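Local coordinates for LysR family transcriptional regulator (Vibrio vulnificus, PDB 5X0O), which probably acts as a sequence-specific DNA-binding transcription factor of the LysR family, this chain being its substrate-binding domain without the helix-turn-helix part, at residues Ile11-Asn16 / Ile38-Glu43; Gly7-Ser12 / Pro191-Leu196. All coordinates share one frame; numbering follows the deposited sequence.

Interaction 1 of 2, residues Ile11-Asn16 / Ile38-Glu43; sequences ISTPYN and IELTTE
Leu40 reaches across to Ile11 and Thr13 with a single methyl, CD1, which lies 3.6 Å from Ile11 CG1 and 3.2 Å from Thr13 OG1. With CG anti to the backbone N (chi1 167°), the leucine end leans towards the neighbouring strand, meeting the isoleucine at a slant and the threonine at roughly a right angle. Leu26 of helix 23-32 covers both Ile11 and Leu40, and Thr13 OG1 has its polar partner in Thr18 OG1. Ile11, Thr13 and Leu40 share one face of a parallel strand pair, joined by a beta-alpha-beta crossover through helices 18-21 and 23-32.

Four backbone hydrogen bonds fix the register. Ile11 N to Glu39 O (3.0 Å) is nearly straight, and Glu43 N to Thr13 O (2.8 Å) is the shortest. Between them, Thr41 N to Ile11 O (3.1 Å, 144° at the hydrogen) is the most bent, and Thr13 N reaches Thr41 O at 3.3 Å, coming from 36° above the carbonyl plane.

On the other face Ser12 OG lies against Glu43 CB, at 3.4 Å. The glutamate chain then bends at chi2, and its OE2 accepts a bond from Asn45 N. After Pro14, Tyr15 turns its ring edge to Thr42, with CD2 4.2 Å from Thr42 CB. The same tyrosine packs on Tyr15 of the second subunit.

The dimer interface runs along strand 38-43, since Ile38 to Leu40 pair with a strand of the second subunit and Thr42 OG1 bonds its Asn134. On the face of Ile11 and Leu40 the early part is thus aliphatic, with Phe131 of the second subunit packed on Ile38 and Leu40; further on, the hydroxyls of Thr13 and Thr42 and the carboxylate of Glu43 join in, each with a polar partner beyond the two strands.

Interaction 2 of 2, residues Gly7-Ser12 / Pro191-Leu196; sequences GKIKIS and PEKVRL
In this helix-on-sheet contact of a LysR substrate-binding domain, which belongs to the periplasmic-binding-protein clan, Ile9 at the start of strand 9-14 meets Lys193 and Val194 in the first turn of helix 192-202. Pro191 occupies the N-cap position, and the turn is closed by the backbone bond from Arg195 N to Pro191 O.

Ile9 points toward the helix and touches its backbone with the far methyl: CD1 lies 3.3 Å from Lys193 O and 3.9 Å from Val194 N. Its CG1 is also 4.2 Å from Val194 CG2, the one apolar branch that the valine contributes here. Ile9 is buried, with neighbours from the helix and, through Ile36, from the loop before strand 38-43.

The side chains of Lys193 and Ile9 lie alongside each other and run in opposite senses, with Lys193 CG 4.0 Å from Ile9 CG1. In this contact the lysine is used for its methylene chain. CG stands between the backbone N and carbonyl carbon (chi1 57°), which turns the chain back along the strand, against its direction and past Lys8 O.

No hydrogen bond crosses the contact, and the buried surface is a modest 190 Å². Further out, a bend at chi3 of Lys193 carries its amino group back to the loop that precedes the strand, where NZ stops 4.2 Å from Gly7 CA.

Strand 9-14 serves both contacts, using successive parts of its length. Interaction 1 is strand pairing, with 466 Å² buried and four backbone hydrogen bonds of uneven quality; interaction 2 buries less than half as much and has van der Waals contacts alone. The first lies nearer the chain centre (13 Å against 24 Å, centre to centre) and includes five buried residues, while the second has two, Ile9 and Val194, beside a lysine at the periphery. They meet at strand 38-43, where Glu39 N lies 2.7 Å from Ile9 O, a probable hydrogen bond. Each also reaches the second subunit: strand 38-43 extends the sheet into it, whereas Lys8 packs on its Arg128.

Interaction 1 of 2, residues Ile11-Asn16 / Ile38-Glu43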
# COMPACT_ATOMS: atom_id res chain seq x y z
N ILE A 11 -17.63 0.57 0.71
CA ILE A 11 -17.08 1.48 -0.28
C ILE A 11 -15.85 0.87 -0.94
O ILE A 11 -15.16 0.02 -0.36
CB ILE A 11 -16.74 2.86 0.34
CG1 ILE A 11 -15.49 2.78 1.21
CG2 ILE A 11 -17.89 3.38 1.17
CD1 ILE A 11 -15.02 4.13 1.70
N SER A 12 -15.58 1.31 -2.16
CA SER A 12 -14.43 0.88 -2.95
C SER A 12 -13.67 2.11 -3.43
O SER A 12 -14.29 3.05 -3.94
CB SER A 12 -14.86 0.01 -4.14
OG SER A 12 -13.81 -0.13 -5.08
N THR A 13 -12.36 2.09 -3.28
CA THR A 13 -11.49 3.21 -3.63
C THR A 13 -10.38 2.72 -4.55
O THR A 13 -10.04 1.54 -4.55
CB THR A 13 -10.88 3.86 -2.38
OG1 THR A 13 -10.24 2.85 -1.58
CG2 THR A 13 -11.96 4.54 -1.55
N PRO A 14 -9.81 3.62 -5.36
CA PRO A 14 -8.69 3.22 -6.22
C PRO A 14 -7.48 2.81 -5.40
O PRO A 14 -7.24 3.31 -4.30
CB PRO A 14 -8.40 4.48 -7.05
CG PRO A 14 -9.03 5.60 -6.28
CD PRO A 14 -10.23 5.01 -5.61
N TYR A 15 -6.70 1.88 -5.96
CA TYR A 15 -5.64 1.19 -5.24
C TYR A 15 -4.57 2.13 -4.71
O TYR A 15 -4.46 2.34 -3.50
CB TYR A 15 -5.02 0.13 -6.15
CG TYR A 15 -3.97 -0.73 -5.48
CD1 TYR A 15 -2.90 -1.24 -6.20
CD2 TYR A 15 -4.05 -1.03 -4.12
CE1 TYR A 15 -1.94 -2.02 -5.59
CE2 TYR A 15 -3.09 -1.81 -3.51
CZ TYR A 15 -2.04 -2.31 -4.25
OH TYR A 15 -1.08 -3.09 -3.64
N ASN A 16 -3.76 2.71 -5.61
CA ASN A 16 -2.59 3.45 -5.16
C ASN A 16 -2.96 4.77 -4.50
O ASN A 16 -2.19 5.29 -3.69
CB ASN A 16 -1.65 3.71 -6.34
CG ASN A 16 -1.21 2.44 -7.03
OD1 ASN A 16 -0.28 1.76 -6.60
ND2 ASN A 16 -1.88 2.12 -8.14
N ILE A 38 -17.54 1.39 8.65
CA ILE A 38 -17.11 1.49 7.26
C ILE A 38 -16.35 0.23 6.89
O ILE A 38 -15.48 -0.22 7.65
CB ILE A 38 -16.26 2.75 7.04
CG1 ILE A 38 -17.15 3.99 6.97
CG2 ILE A 38 -15.41 2.61 5.78
CD1 ILE A 38 -16.40 5.26 6.64
N GLU A 39 -16.68 -0.34 5.73
CA GLU A 39 -15.94 -1.46 5.16
C GLU A 39 -15.34 -0.98 3.84
O GLU A 39 -16.08 -0.68 2.89
CB GLU A 39 -16.83 -2.68 4.97
CG GLU A 39 -16.23 -3.96 5.56
CD GLU A 39 -17.29 -4.98 5.97
OE1 GLU A 39 -17.84 -4.88 7.09
OE2 GLU A 39 -17.57 -5.90 5.16
N LEU A 40 -14.02 -0.92 3.77
CA LEU A 40 -13.31 -0.33 2.65
C LEU A 40 -12.51 -1.40 1.91
O LEU A 40 -11.88 -2.26 2.54
CB LEU A 40 -12.38 0.79 3.12
CG LEU A 40 -11.33 1.31 2.14
CD1 LEU A 40 -12.00 1.91 0.92
CD2 LEU A 40 -10.43 2.33 2.81
N THR A 41 -12.53 -1.34 0.58
CA THR A 41 -11.80 -2.29 -0.26
C THR A 41 -11.05 -1.50 -1.33
O THR A 41 -11.68 -0.92 -2.22
CB THR A 41 -12.74 -3.31 -0.89
OG1 THR A 41 -13.67 -3.78 0.09
CG2 THR A 41 -11.94 -4.49 -1.44
N THR A 42 -9.73 -1.48 -1.24
CA THR A 42 -8.91 -0.85 -2.28
C THR A 42 -8.94 -1.72 -3.54
O THR A 42 -8.61 -2.91 -3.48
CB THR A 42 -7.48 -0.65 -1.79
OG1 THR A 42 -7.02 -1.84 -1.13
CG2 THR A 42 -7.41 0.51 -0.82
N GLU A 43 -9.33 -1.13 -4.66
CA GLU A 43 -9.57 -1.86 -5.90
C GLU A 43 -8.58 -1.43 -6.97
O GLU A 43 -8.32 -0.23 -7.15
CB GLU A 43 -11.01 -1.63 -6.39
CG GLU A 43 -11.29 -2.15 -7.79
CD GLU A 43 -10.98 -3.63 -7.93
OE1 GLU A 43 -11.38 -4.41 -7.04
OE2 GLU A 43 -10.34 -4.01 -8.92

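Interaction 2 of 2, residues Gly7-Ser12 / Pro191-Leu196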
# COMPACT_ATOMS: atom_id res chain seq x y z
N GLY A 7 -25.67 -2.72 8.59
CA GLY A 7 -24.79 -2.42 9.70
C GLY A 7 -23.48 -1.77 9.33
O GLY A 7 -22.65 -1.53 10.22
N LYS A 8 -23.26 -1.49 8.05
CA LYS A 8 -21.98 -0.96 7.59
C LYS A 8 -22.21 -0.14 6.33
O LYS A 8 -23.29 -0.15 5.74
CB LYS A 8 -20.98 -2.08 7.31
CG LYS A 8 -21.27 -2.84 6.02
CD LYS A 8 -20.70 -4.25 6.06
CE LYS A 8 -21.17 -5.09 4.88
NZ LYS A 8 -22.61 -5.45 5.00
N ILE A 9 -21.16 0.57 5.92
CA ILE A 9 -21.10 1.23 4.63
C ILE A 9 -19.98 0.57 3.83
O ILE A 9 -18.83 0.54 4.29
CB ILE A 9 -20.87 2.74 4.76
CG1 ILE A 9 -21.98 3.37 5.59
CG2 ILE A 9 -20.83 3.39 3.39
CD1 ILE A 9 -21.93 4.87 5.59
N LYS A 10 -20.32 0.04 2.66
CA LYS A 10 -19.38 -0.71 1.83
C LYS A 10 -18.91 0.19 0.69
O LYS A 10 -19.70 0.54 -0.19
CB LYS A 10 -20.04 -1.98 1.30
CG LYS A 10 -19.08 -3.04 0.80
CD LYS A 10 -19.80 -4.36 0.55
CE LYS A 10 -18.83 -5.42 0.06
NZ LYS A 10 -17.62 -5.50 0.93
N ILE A 11 -17.63 0.57 0.71
CA ILE A 11 -17.08 1.48 -0.28
C ILE A 11 -15.85 0.87 -0.94
O ILE A 11 -15.16 0.02 -0.36
CB ILE A 11 -16.74 2.86 0.34
CG1 ILE A 11 -15.49 2.78 1.21
CG2 ILE A 11 -17.89 3.38 1.17
CD1 ILE A 11 -15.02 4.13 1.70
N SER A 12 -15.58 1.31 -2.16
CA SER A 12 -14.43 0.88 -2.95
C SER A 12 -13.67 2.11 -3.43
O SER A 12 -14.29 3.05 -3.94
CB SER A 12 -14.86 0.01 -4.14
OG SER A 12 -13.81 -0.13 -5.08
N PRO A 191 -30.26 4.36 2.17
CA PRO A 191 -30.18 4.32 3.63
C PRO A 191 -29.56 5.58 4.20
O PRO A 191 -28.80 6.30 3.53
CB PRO A 191 -29.29 3.09 3.91
CG PRO A 191 -28.57 2.84 2.63
CD PRO A 191 -29.48 3.29 1.53
N GLU A 192 -29.89 5.85 5.46
CA GLU A 192 -29.51 7.12 6.08
C GLU A 192 -28.00 7.25 6.21
O GLU A 192 -27.42 8.28 5.86
CB GLU A 192 -30.19 7.25 7.45
CG GLU A 192 -29.98 8.59 8.12
CD GLU A 192 -30.82 8.75 9.38
OE1 GLU A 192 -32.02 8.41 9.35
OE2 GLU A 192 -30.27 9.22 10.40
N LYS A 193 -27.33 6.20 6.71
CA LYS A 193 -25.89 6.29 6.94
C LYS A 193 -25.14 6.52 5.63
O LYS A 193 -24.17 7.29 5.58
CB LYS A 193 -25.38 5.04 7.66
CG LYS A 193 -25.68 3.73 6.95
CD LYS A 193 -25.58 2.54 7.91
CE LYS A 193 -26.70 2.57 8.94
NZ LYS A 193 -26.80 1.29 9.70
N VAL A 194 -25.58 5.87 4.55
CA VAL A 194 -24.96 6.09 3.25
C VAL A 194 -25.23 7.50 2.76
O VAL A 194 -24.34 8.17 2.21
CB VAL A 194 -25.44 5.03 2.25
CG1 VAL A 194 -24.90 5.33 0.86
CG2 VAL A 194 -25.03 3.64 2.71
N ARG A 195 -26.46 7.98 2.94
CA ARG A 195 -26.78 9.35 2.56
C ARG A 195 -25.95 10.35 3.35
O ARG A 195 -25.47 11.35 2.80
CB ARG A 195 -28.28 9.61 2.77
CG ARG A 195 -28.70 11.06 2.56
CD ARG A 195 -30.07 11.33 3.15
NE ARG A 195 -30.04 11.39 4.61
CZ ARG A 195 -29.55 12.42 5.30
NH1 ARG A 195 -29.03 13.46 4.67
NH2 ARG A 195 -29.56 12.39 6.63
N LEU A 196 -25.75 10.10 4.65
CA LEU A 196 -24.95 11.01 5.46
C LEU A 196 -23.50 11.05 4.99
O LEU A 196 -22.86 12.10 5.02
CB LEU A 196 -25.02 10.60 6.93
CG LEU A 196 -26.29 11.02 7.68
CD1 LEU A 196 -26.57 10.08 8.84
CD2 LEU A 196 -26.16 12.45 8.16